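Local atomic coordinates of protein ACDH-11, isoform b (Caenorhabditis elegans, PDB entry 4Y9J), a protein that belongs to the acyl-CoA dehydrogenase family of flavoproteins and binds flavin-adenine dinucleotide together with the ligand UCC. Residues B[394-399]-B[457-462]; B[503-508]-B[570-575]. All blocks are in the same frame, centred on the assembly; numbering follows the deposited sequence.

Interaction 1: residues B[394-399]-B[457-462]. With UCC (S-{(3S,5R,9R)-1-[(2R,3S,4R,5R)-5-(6-amino-9H-purin-9-yl)-4-hydroxy-3-(phosphonooxy)tetrahydrofuran-2-yl]-3,5,9-trihydroxy-8,8-dimethyl-3,5-dioxido-10,14-dioxo-2,4,6-trioxa-11,15-diaza-3lambda~5~,5lambda~5~-diphosphaheptadecan-17-yl} undecanethioate), chain F.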
ATOM      1  N   MET B 394      49.340   7.069  10.420  1.00 51.25           N
ATOM      2  CA  MET B 394      48.264   6.467  11.178  1.00 51.05           C
ATOM      3  C   MET B 394      46.876   6.938  10.720  1.00 50.06           C
ATOM      4  O   MET B 394      45.901   6.170  10.801  1.00 46.43           O
ATOM      5  CB  MET B 394      48.449   6.695  12.681  1.00 51.51           C
ATOM      6  CG  MET B 394      49.570   5.880  13.295  1.00 55.36           C
ATOM      7  SD  MET B 394      49.506   4.160  12.793  1.00 55.15           S
ATOM      8  CE  MET B 394      50.641   4.136  11.394  1.00 55.53           C
ATOM      9  N   LEU B 395      46.763   8.161  10.202  1.00 48.19           N
ATOM     10  CA  LEU B 395      45.474   8.603   9.626  1.00 46.83           C
ATOM     11  C   LEU B 395      45.126   7.782   8.413  1.00 45.65           C
ATOM     12  O   LEU B 395      43.998   7.344   8.270  1.00 42.27           O
ATOM     13  CB  LEU B 395      45.512  10.075   9.203  1.00 48.37           C
ATOM     14  CG  LEU B 395      44.275  10.701   8.554  1.00 48.14           C
ATOM     15  CD1 LEU B 395      42.960  10.464   9.311  1.00 47.21           C
ATOM     16  CD2 LEU B 395      44.541  12.178   8.319  1.00 49.05           C
ATOM     17  N   ARG B 396      46.102   7.520   7.559  1.00 46.86           N
ATOM     18  CA  ARG B 396      45.816   6.786   6.319  1.00 46.47           C
ATOM     19  C   ARG B 396      45.473   5.331   6.585  1.00 44.97           C
ATOM     20  O   ARG B 396      44.575   4.759   5.915  1.00 45.16           O
ATOM     21  CB  ARG B 396      47.011   6.885   5.357  1.00 52.32           C
ATOM     22  CG  ARG B 396      46.795   6.089   4.063  1.00 51.91           C
ATOM     23  CD  ARG B 396      45.714   6.620   3.133  1.00 52.30           C
ATOM     24  NE  ARG B 396      45.535   5.784   1.949  1.00 52.08           N
ATOM     25  CZ  ARG B 396      44.619   4.805   1.820  1.00 51.39           C
ATOM     26  NH1 ARG B 396      43.717   4.539   2.781  1.00 49.02           N
ATOM     27  NH2 ARG B 396      44.592   4.100   0.686  1.00 51.02           N
ATOM     28  N   LEU B 397      46.136   4.771   7.596  1.00 46.68           N
ATOM     29  CA  LEU B 397      45.929   3.380   8.016  1.00 46.72           C
ATOM     30  C   LEU B 397      44.607   3.185   8.787  1.00 44.65           C
ATOM     31  O   LEU B 397      43.848   2.223   8.528  1.00 45.24           O
ATOM     32  CB  LEU B 397      47.068   2.923   8.913  1.00 46.66           C
ATOM     33  CG  LEU B 397      46.874   1.539   9.506  1.00 48.13           C
ATOM     34  CD1 LEU B 397      46.822   0.530   8.361  1.00 46.42           C
ATOM     35  CD2 LEU B 397      47.956   1.213  10.520  1.00 49.10           C
ATOM     36  N   ILE B 398      44.346   4.062   9.752  1.00 45.17           N
ATOM     37  CA  ILE B 398      43.195   3.915  10.636  1.00 43.93           C
ATOM     38  C   ILE B 398      41.822   4.002   9.955  1.00 42.60           C
ATOM     39  O   ILE B 398      40.892   3.371  10.384  1.00 40.85           O
ATOM     40  CB  ILE B 398      43.284   4.845  11.852  1.00 44.14           C
ATOM     41  CG1 ILE B 398      42.436   4.301  13.000  1.00 44.41           C
ATOM     42  CG2 ILE B 398      42.841   6.249  11.509  1.00 43.20           C
ATOM     43  CD1 ILE B 398      42.594   5.100  14.264  1.00 45.20           C
ATOM     44  N   THR B 399      41.713   4.766   8.884  1.00 39.44           N
ATOM     45  CA  THR B 399      40.459   5.049   8.288  1.00 40.64           C
ATOM     46  C   THR B 399      39.814   3.759   7.767  1.00 37.59           C
ATOM     47  O   THR B 399      38.667   3.427   8.168  1.00 36.20           O
ATOM     48  CB  THR B 399      40.640   6.133   7.208  1.00 39.60           C
ATOM     49  OG1 THR B 399      40.892   7.350   7.877  1.00 42.58           O
ATOM     50  CG2 THR B 399      39.369   6.316   6.483  1.00 43.04           C
ATOM     51  N   LEU B 457      46.070  -3.227   2.849  1.00 44.52           N
ATOM     52  CA  LEU B 457      47.254  -3.726   2.150  1.00 46.35           C
ATOM     53  C   LEU B 457      47.816  -2.697   1.134  1.00 49.93           C
ATOM     54  O   LEU B 457      49.026  -2.548   0.997  1.00 51.75           O
ATOM     55  CB  LEU B 457      46.965  -5.062   1.469  1.00 47.52           C
ATOM     56  CG  LEU B 457      46.624  -6.216   2.420  1.00 46.72           C
ATOM     57  CD1 LEU B 457      46.602  -7.470   1.567  1.00 47.43           C
ATOM     58  CD2 LEU B 457      47.613  -6.380   3.592  1.00 48.27           C
ATOM     59  N   ARG B 458      46.962  -1.981   0.412  1.00 46.93           N
ATOM     60  CA  ARG B 458      47.466  -0.892  -0.419  1.00 48.76           C
ATOM     61  C   ARG B 458      48.247   0.119   0.452  1.00 49.48           C
ATOM     62  O   ARG B 458      49.306   0.660   0.014  1.00 52.49           O
ATOM     63  CB  ARG B 458      46.293  -0.225  -1.129  1.00 49.67           C
ATOM     64  CG  ARG B 458      46.630   1.079  -1.875  1.00 52.73           C
ATOM     65  CD  ARG B 458      45.332   1.850  -2.156  1.00 55.82           C
ATOM     66  NE  ARG B 458      44.601   1.253  -3.261  1.00 52.89           N
ATOM     67  CZ  ARG B 458      43.407   0.649  -3.201  1.00 54.95           C
ATOM     68  NH1 ARG B 458      42.685   0.564  -2.076  1.00 54.59           N
ATOM     69  NH2 ARG B 458      42.919   0.132  -4.324  1.00 53.53           N
ATOM     70  N   VAL B 459      47.752   0.390   1.668  1.00 47.70           N
ATOM     71  CA  VAL B 459      48.460   1.289   2.599  1.00 51.35           C
ATOM     72  C   VAL B 459      49.888   0.837   2.858  1.00 53.65           C
ATOM     73  O   VAL B 459      50.837   1.654   2.812  1.00 52.49           O
ATOM     74  CB  VAL B 459      47.682   1.568   3.905  1.00 47.86           C
ATOM     75  CG1 VAL B 459      48.508   2.511   4.793  1.00 50.88           C
ATOM     76  CG2 VAL B 459      46.392   2.264   3.565  1.00 46.35           C
ATOM     77  N   PHE B 460      50.070  -0.442   3.122  1.00 53.46           N
ATOM     78  CA  PHE B 460      51.442  -1.024   3.355  1.00 58.95           C
ATOM     79  C   PHE B 460      52.353  -1.090   2.109  1.00 61.82           C
ATOM     80  O   PHE B 460      53.574  -1.005   2.191  1.00 57.99           O
ATOM     81  CB  PHE B 460      51.299  -2.400   3.970  1.00 61.12           C
ATOM     82  CG  PHE B 460      50.803  -2.367   5.395  1.00 65.17           C
ATOM     83  CD1 PHE B 460      51.570  -1.816   6.387  1.00 77.75           C
ATOM     84  CD2 PHE B 460      49.621  -2.917   5.753  1.00 65.52           C
ATOM     85  CE1 PHE B 460      51.145  -1.812   7.708  1.00 78.59           C
ATOM     86  CE2 PHE B 460      49.205  -2.925   7.070  1.00 65.45           C
ATOM     87  CZ  PHE B 460      49.943  -2.347   8.039  1.00 68.73           C
ATOM     88  N   SER B 461      51.729  -1.112   0.947  1.00 65.68           N
ATOM     89  CA  SER B 461      52.398  -1.264  -0.337  1.00 70.37           C
ATOM     90  C   SER B 461      53.116  -0.071  -0.951  1.00 71.02           C
ATOM     91  O   SER B 461      53.931  -0.272  -1.823  1.00 70.57           O
ATOM     92  CB  SER B 461      51.349  -1.746  -1.341  1.00 72.09           C
ATOM     93  OG  SER B 461      50.931  -3.028  -0.936  1.00 77.40           O
ATOM     94  N   GLY B 462      52.761   1.155  -0.605  1.00 73.17           N
ATOM     95  CA  GLY B 462      53.427   2.288  -1.253  1.00 82.61           C
ATOM     96  C   GLY B 462      54.905   2.055  -1.030  1.00 89.21           C
ATOM     97  O   GLY B 462      55.667   1.757  -1.980  1.00107.35           O
TER
HETATM   98  OA1 UCC F 702      28.672   3.460  -1.208  1.00 45.76           O
HETATM   99  CA1 UCC F 702      28.600   4.719  -1.488  1.00 48.78           C
HETATM  100  CA2 UCC F 702      27.676   5.782  -0.883  1.00 47.78           C
HETATM  101  CA3 UCC F 702      26.970   5.506   0.408  1.00 52.51           C
HETATM  102  CA4 UCC F 702      26.971   6.754   1.352  1.00 53.68           C
HETATM  103  CA5 UCC F 702      27.856   6.469   2.573  1.00 50.35           C
HETATM  104  CA6 UCC F 702      27.225   6.956   3.830  1.00 48.77           C
HETATM  105  CA7 UCC F 702      28.098   6.678   5.043  1.00 47.43           C
HETATM  106  CA8 UCC F 702      27.294   7.430   6.026  1.00 49.55           C
HETATM  107  CA9 UCC F 702      26.968   6.861   7.298  1.00 52.31           C
HETATM  108  C10 UCC F 702      25.541   6.607   7.493  1.00 54.84           C
HETATM  109  C11 UCC F 702      25.523   5.094   7.653  1.00 57.20           C
HETATM  110  S   UCC F 702      29.501   5.507  -2.657  1.00 46.45           S
HETATM  111  CP1 UCC F 702      30.585   4.285  -3.488  1.00 49.37           C
HETATM  112  CP2 UCC F 702      31.590   3.615  -2.602  1.00 48.53           C
HETATM  113  NP1 UCC F 702      32.610   2.869  -3.367  1.00 48.66           N
HETATM  114  CP3 UCC F 702      33.708   2.485  -2.713  1.00 47.18           C
HETATM  115  OP1 UCC F 702      33.869   2.603  -1.498  1.00 43.37           O
HETATM  116  CP4 UCC F 702      34.842   1.933  -3.552  1.00 47.30           C
HETATM  117  CP5 UCC F 702      35.284   0.580  -2.976  1.00 47.06           C
HETATM  118  NP2 UCC F 702      36.481   0.263  -3.744  1.00 47.68           N
HETATM  119  CP6 UCC F 702      37.701   0.721  -3.463  1.00 48.76           C
HETATM  120  OP2 UCC F 702      37.963   1.372  -2.461  1.00 50.21           O
HETATM  121  CP8 UCC F 702      38.781   0.267  -4.424  1.00 48.73           C
HETATM  122  OP3 UCC F 702      39.944  -0.159  -3.651  1.00 47.48           O
HETATM  123  CPB UCC F 702      39.368   1.325  -5.328  1.00 52.98           C
HETATM  124  CP7 UCC F 702      39.705   2.705  -4.745  1.00 51.17           C
HETATM  125  CP9 UCC F 702      38.044   1.863  -6.027  1.00 49.45           C
HETATM  126  CPA UCC F 702      39.976   0.778  -6.639  1.00 52.75           C
HETATM  127  O7  UCC F 702      40.447   1.882  -7.452  1.00 54.11           O
HETATM  128  P2  UCC F 702      41.569   1.625  -8.593  1.00 53.12           P
HETATM  129  O21 UCC F 702      41.848   2.915  -9.348  1.00 56.52           O
HETATM  130  O22 UCC F 702      41.199   0.294  -9.264  1.00 49.94           O
HETATM  131  O6  UCC F 702      42.826   1.233  -7.637  1.00 52.88           O
HETATM  132  P1  UCC F 702      44.221   1.983  -7.464  1.00 58.34           P
HETATM  133  O11 UCC F 702      45.013   2.069  -8.760  1.00 58.05           O
HETATM  134  O12 UCC F 702      44.819   1.281  -6.282  1.00 54.95           O
HETATM  135  O5' UCC F 702      43.678   3.494  -7.008  1.00 57.41           O
HETATM  136  C5' UCC F 702      43.986   4.651  -7.824  1.00 58.17           C
HETATM  137  C4' UCC F 702      44.644   5.772  -6.995  1.00 58.34           C
HETATM  138  C3' UCC F 702      45.959   5.309  -6.376  1.00 58.54           C
HETATM  139  O3' UCC F 702      46.753   6.467  -6.313  1.00 61.18           O
HETATM  140  P3  UCC F 702      48.090   6.621  -7.139  1.00 65.39           P
HETATM  141  O33 UCC F 702      48.494   8.044  -6.822  1.00 61.86           O
HETATM  142  O32 UCC F 702      47.652   6.556  -8.584  1.00 64.77           O
HETATM  143  O31 UCC F 702      48.994   5.480  -6.608  1.00 65.76           O
HETATM  144  C2' UCC F 702      45.625   4.860  -4.960  1.00 56.60           C
HETATM  145  O2' UCC F 702      46.646   5.085  -3.991  1.00 55.96           O
HETATM  146  O4' UCC F 702      43.785   6.131  -5.892  1.00 55.50           O
HETATM  147  C1' UCC F 702      44.483   5.847  -4.686  1.00 57.70           C
HETATM  148  N9  UCC F 702      43.538   5.452  -3.631  1.00 55.89           N
HETATM  149  C4  UCC F 702      43.510   6.057  -2.449  1.00 54.64           C
HETATM  150  N3  UCC F 702      44.147   7.113  -1.888  1.00 52.38           N
HETATM  151  C8  UCC F 702      42.658   4.424  -3.675  1.00 55.36           C
HETATM  152  N7  UCC F 702      41.995   4.377  -2.505  1.00 55.90           N
HETATM  153  C5  UCC F 702      42.462   5.362  -1.705  1.00 53.88           C
HETATM  154  C6  UCC F 702      42.150   5.897  -0.352  1.00 55.36           C
HETATM  155  N6  UCC F 702      41.185   5.296   0.389  1.00 55.29           N
HETATM  156  N1  UCC F 702      42.910   6.936   0.121  1.00 54.55           N
HETATM  157  C2  UCC F 702      43.869   7.511  -0.634  1.00 53.38           C

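Interaction 2: residues B[503-508]-B[570-575]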
ATOM      1  N   GLN B 503      54.338  -8.196  13.392  1.00 66.10           N
ATOM      2  CA  GLN B 503      55.529  -7.686  12.704  1.00 67.72           C
ATOM      3  C   GLN B 503      56.320  -8.858  12.141  1.00 67.90           C
ATOM      4  O   GLN B 503      56.704  -8.886  10.966  1.00 66.64           O
ATOM      5  CB  GLN B 503      56.406  -6.940  13.712  1.00 74.38           C
ATOM      6  CG  GLN B 503      55.749  -5.695  14.281  1.00 76.70           C
ATOM      7  CD  GLN B 503      56.570  -5.055  15.391  1.00 83.31           C
ATOM      8  OE1 GLN B 503      57.267  -5.727  16.161  1.00 89.26           O
ATOM      9  NE2 GLN B 503      56.478  -3.737  15.480  1.00 85.41           N
ATOM     10  N   LYS B 504      56.503  -9.849  12.996  1.00 66.32           N
ATOM     11  CA  LYS B 504      57.220 -11.057  12.631  1.00 72.63           C
ATOM     12  C   LYS B 504      56.598 -11.741  11.405  1.00 70.05           C
ATOM     13  O   LYS B 504      57.306 -12.077  10.442  1.00 64.19           O
ATOM     14  CB  LYS B 504      57.241 -11.986  13.837  1.00 78.28           C
ATOM     15  CG  LYS B 504      58.408 -12.910  13.874  1.00 90.52           C
ATOM     16  CD  LYS B 504      58.025 -14.266  13.344  1.00 93.87           C
ATOM     17  CE  LYS B 504      59.251 -15.169  13.399  1.00 99.83           C
ATOM     18  NZ  LYS B 504      58.746 -16.500  13.785  1.00107.16           N
ATOM     19  N   LEU B 505      55.267 -11.872  11.412  1.00 63.22           N
ATOM     20  CA  LEU B 505      54.542 -12.495  10.305  1.00 63.47           C
ATOM     21  C   LEU B 505      54.651 -11.715   9.019  1.00 62.88           C
ATOM     22  O   LEU B 505      54.915 -12.278   7.959  1.00 62.92           O
ATOM     23  CB  LEU B 505      53.053 -12.665  10.671  1.00 59.93           C
ATOM     24  CG  LEU B 505      52.859 -13.763  11.721  1.00 61.82           C
ATOM     25  CD1 LEU B 505      51.454 -13.801  12.293  1.00 62.25           C
ATOM     26  CD2 LEU B 505      53.214 -15.121  11.140  1.00 63.07           C
ATOM     27  N   LEU B 506      54.480 -10.404   9.116  1.00 61.25           N
ATOM     28  CA  LEU B 506      54.553  -9.565   7.939  1.00 61.68           C
ATOM     29  C   LEU B 506      55.956  -9.495   7.361  1.00 64.97           C
ATOM     30  O   LEU B 506      56.107  -9.385   6.137  1.00 63.69           O
ATOM     31  CB  LEU B 506      54.006  -8.160   8.243  1.00 60.55           C
ATOM     32  CG  LEU B 506      52.527  -8.182   8.649  1.00 60.98           C
ATOM     33  CD1 LEU B 506      52.041  -6.799   9.031  1.00 62.64           C
ATOM     34  CD2 LEU B 506      51.733  -8.717   7.484  1.00 58.39           C
ATOM     35  N   VAL B 507      56.966  -9.574   8.225  1.00 69.59           N
ATOM     36  CA  VAL B 507      58.359  -9.685   7.767  1.00 72.13           C
ATOM     37  C   VAL B 507      58.568 -11.012   7.024  1.00 72.69           C
ATOM     38  O   VAL B 507      59.198 -11.049   5.980  1.00 74.30           O
ATOM     39  CB  VAL B 507      59.387  -9.494   8.936  1.00 75.39           C
ATOM     40  CG1 VAL B 507      60.803  -9.854   8.505  1.00 78.95           C
ATOM     41  CG2 VAL B 507      59.357  -8.036   9.415  1.00 75.57           C
ATOM     42  N   LYS B 508      58.020 -12.104   7.526  1.00 70.57           N
ATOM     43  CA  LYS B 508      58.169 -13.373   6.804  1.00 70.46           C
ATOM     44  C   LYS B 508      57.503 -13.329   5.416  1.00 70.88           C
ATOM     45  O   LYS B 508      57.942 -14.024   4.503  1.00 68.43           O
ATOM     46  CB  LYS B 508      57.530 -14.535   7.570  1.00 71.38           C
ATOM     47  CG  LYS B 508      58.235 -14.982   8.842  1.00 77.14           C
ATOM     48  CD  LYS B 508      57.740 -16.350   9.296  1.00 78.75           C
ATOM     49  CE  LYS B 508      58.057 -17.434   8.266  1.00 80.18           C
ATOM     50  NZ  LYS B 508      58.791 -18.553   8.872  1.00 85.14           N
ATOM     51  N   LEU B 570      46.026 -15.023  13.554  1.00 48.39           N
ATOM     52  CA  LEU B 570      46.735 -15.042  12.291  1.00 49.60           C
ATOM     53  C   LEU B 570      47.916 -15.993  12.421  1.00 50.84           C
ATOM     54  O   LEU B 570      48.735 -15.870  13.349  1.00 51.49           O
ATOM     55  CB  LEU B 570      47.180 -13.627  11.963  1.00 53.17           C
ATOM     56  CG  LEU B 570      47.962 -13.376  10.685  1.00 57.58           C
ATOM     57  CD1 LEU B 570      47.162 -13.698   9.439  1.00 56.94           C
ATOM     58  CD2 LEU B 570      48.458 -11.919  10.668  1.00 59.03           C
ATOM     59  N   ARG B 571      48.002 -16.955  11.515  1.00 50.39           N
ATOM     60  CA  ARG B 571      49.056 -17.920  11.557  1.00 52.07           C
ATOM     61  C   ARG B 571      49.745 -17.952  10.249  1.00 52.41           C
ATOM     62  O   ARG B 571      49.152 -17.701   9.231  1.00 51.60           O
ATOM     63  CB  ARG B 571      48.531 -19.320  11.837  1.00 54.71           C
ATOM     64  CG  ARG B 571      47.503 -19.371  12.942  1.00 55.89           C
ATOM     65  CD  ARG B 571      47.297 -20.777  13.495  1.00 56.80           C
ATOM     66  NE  ARG B 571      46.218 -20.696  14.455  1.00 57.51           N
ATOM     67  CZ  ARG B 571      45.561 -21.726  14.989  1.00 58.23           C
ATOM     68  NH1 ARG B 571      45.853 -22.954  14.659  1.00 55.03           N
ATOM     69  NH2 ARG B 571      44.558 -21.487  15.832  1.00 59.56           N
ATOM     70  N   TRP B 572      51.004 -18.334  10.303  1.00 52.99           N
ATOM     71  CA  TRP B 572      51.838 -18.339   9.139  1.00 56.45           C
ATOM     72  C   TRP B 572      51.271 -19.246   8.065  1.00 56.45           C
ATOM     73  O   TRP B 572      51.212 -18.862   6.918  1.00 55.69           O
ATOM     74  CB  TRP B 572      53.282 -18.701   9.512  1.00 59.48           C
ATOM     75  CG  TRP B 572      54.116 -18.840   8.337  1.00 63.28           C
ATOM     76  CD1 TRP B 572      54.819 -19.927   7.981  1.00 67.42           C
ATOM     77  CD2 TRP B 572      54.353 -17.856   7.318  1.00 65.07           C
ATOM     78  NE1 TRP B 572      55.475 -19.706   6.809  1.00 69.11           N
ATOM     79  CE2 TRP B 572      55.197 -18.444   6.368  1.00 67.44           C
ATOM     80  CE3 TRP B 572      53.940 -16.543   7.122  1.00 63.34           C
ATOM     81  CZ2 TRP B 572      55.643 -17.764   5.225  1.00 69.62           C
ATOM     82  CZ3 TRP B 572      54.376 -15.865   5.970  1.00 64.96           C
ATOM     83  CH2 TRP B 572      55.208 -16.492   5.036  1.00 65.47           C
ATOM     84  N   GLU B 573      50.808 -20.449   8.429  1.00 58.97           N
ATOM     85  CA  GLU B 573      50.251 -21.351   7.420  1.00 58.45           C
ATOM     86  C   GLU B 573      49.041 -20.830   6.674  1.00 54.34           C
ATOM     87  O   GLU B 573      48.761 -21.270   5.549  1.00 52.96           O
ATOM     88  CB  GLU B 573      49.967 -22.750   7.997  1.00 63.55           C
ATOM     89  CG  GLU B 573      48.941 -22.757   9.099  1.00 63.27           C
ATOM     90  CD  GLU B 573      49.540 -22.548  10.467  1.00 69.06           C
ATOM     91  OE1 GLU B 573      50.686 -22.027  10.568  1.00 64.16           O
ATOM     92  OE2 GLU B 573      48.824 -22.887  11.443  1.00 71.97           O
ATOM     93  N   TRP B 574      48.340 -19.830   7.227  1.00 53.05           N
ATOM     94  CA  TRP B 574      47.246 -19.245   6.477  1.00 49.14           C
ATOM     95  C   TRP B 574      47.678 -18.444   5.247  1.00 50.74           C
ATOM     96  O   TRP B 574      46.866 -18.137   4.344  1.00 47.28           O
ATOM     97  CB  TRP B 574      46.305 -18.441   7.394  1.00 48.89           C
ATOM     98  CG  TRP B 574      45.778 -19.251   8.568  1.00 46.23           C
ATOM     99  CD1 TRP B 574      45.826 -20.592   8.695  1.00 49.10           C
ATOM    100  CD2 TRP B 574      45.106 -18.760   9.749  1.00 46.31           C
ATOM    101  NE1 TRP B 574      45.246 -20.990   9.881  1.00 48.41           N
ATOM    102  CE2 TRP B 574      44.757 -19.894  10.529  1.00 46.33           C
ATOM    103  CE3 TRP B 574      44.690 -17.477  10.193  1.00 47.40           C
ATOM    104  CZ2 TRP B 574      44.113 -19.794  11.757  1.00 46.72           C
ATOM    105  CZ3 TRP B 574      44.024 -17.380  11.423  1.00 47.73           C
ATOM    106  CH2 TRP B 574      43.750 -18.544  12.193  1.00 45.93           C
ATOM    107  N   PHE B 575      48.938 -18.045   5.222  1.00 52.17           N
ATOM    108  CA  PHE B 575      49.489 -17.309   4.094  1.00 55.00           C
ATOM    109  C   PHE B 575      49.805 -18.213   2.880  1.00 54.68           C
ATOM    110  O   PHE B 575      50.048 -17.721   1.769  1.00 56.30           O
ATOM    111  CB  PHE B 575      50.816 -16.625   4.522  1.00 57.48           C
ATOM    112  CG  PHE B 575      50.648 -15.402   5.424  1.00 54.71           C
ATOM    113  CD1 PHE B 575      50.330 -15.538   6.769  1.00 55.84           C
ATOM    114  CD2 PHE B 575      50.908 -14.119   4.946  1.00 55.95           C
ATOM    115  CE1 PHE B 575      50.223 -14.424   7.594  1.00 53.62           C
ATOM    116  CE2 PHE B 575      50.792 -13.005   5.772  1.00 53.02           C
ATOM    117  CZ  PHE B 575      50.476 -13.158   7.097  1.00 53.51           C
TER

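Interaction 1: residues B[394-399]-B[457-462]
Leu397 and Val459 bring two nearly antiparallel helices together, their CA atoms 6.3 Å apart and the axes of the short helical segments 394-399 and 457-461 inclined at 157° with a closest approach of 9.8 Å. Val459 CG1 lies against both Leu397 and the CG methylene of Arg396, while Val459 CG2 goes over the guanidinium, 3.6 Å from Arg396 CZ. Further along, Leu397 CD1 meets Phe460 CZ obliquely at 4.3 Å. Both helices belong to the C-terminal helical domain of the acyl-CoA dehydrogenase fold, and here they form part of the UCC pocket. The chain of Arg396 bends at chi2 (68°), and its flat guanidinium is sandwiched between Val459 CG2 and the adenine of UCC, with Arg396 CZ 3.2 Å from UCC N1. Arg458 CD sits at the edge of this group. The Arg458 guanidinium has UCC C8 over one face and UCC O12 in plane at its edge, where NE and NH2 each donate to O12 at 3.0 Å; NH1 and NH2 share the hydroxyl OP3, and all four bonds are bent. Asp455 forms salt bridges with both arginines, which probably eases the repulsion between like charges lying 4.9 Å apart, Arg396 NH2 to Arg458 NE.

Interaction 2: residues B[503-508]-B[570-575]
Leu505 and Lys508, one turn apart on helix 486-512, meet a short segment that runs from an extended Leu570 into helical backbone angles at 572-575. Leu505 faces this segment, and its two methyls divide the work. CD1 lies 3.6 Å from the carbonyl O of Leu570 and also touches that residue's CG and CD2. CD2 rests 3.9 Å from Trp572 CB. Leu505 runs antiparallel alongside the side chains of Leu570 and Trp572, while its CB meets Phe575 CZ obliquely at 4.4 Å.

With Trp572 CG anti to the backbone N (chi1 174°), the indole is carried toward helix 486-512, where one of its faces meets Lys508. The lysine chain crosses it obliquely: CB lies 3.8 Å from CZ3 of the six-membered ring, and a bend at chi3 (63°) puts CE over the indole, 3.7 Å from the centroid of the Trp572 five-membered ring, a CH-pi contact close to the ring normal. Beyond it, Lys508 NZ makes a cation-pi interaction over the same face, 4.3 Å from that centroid and 19° off the normal. Within segment 570-575, Trp572 CZ3 in turn lies over the Phe575 ring, offset toward its rim.

Arg571 NH1 hydrogen-bonds to the carbonyl O of Cys563 of a second subunit. The contact fastens the loop between helices 552-563 and 577-587 to helix 486-512, with Leu570 also packing on Ile527 of helix 524-545 and Phe575 on Ala509 of helix 486-512.

Overall arrangement
Both segments of interaction 1 precede those of interaction 2 in the chain. The centres of the two contacts lie 18 Å apart, and their nearest atoms remain about 5 Å from each other. Interaction 1 joins helices 389-419 and 449-461 in the acyl-CoA dehydrogenase C-terminal domain, whereas interaction 2 joins helix 486-512 to a loop in the ACDH-11-type C-terminal domain and lies farther from the centre of the chain, about 30 Å against 18 Å, centre to centre. Helices 466-478 and 524-545 bridge them, each packing on side chains from the segments of both interactions. The helices that line the UCC pocket therefore pack, through shared neighbours, against the C-terminal helices.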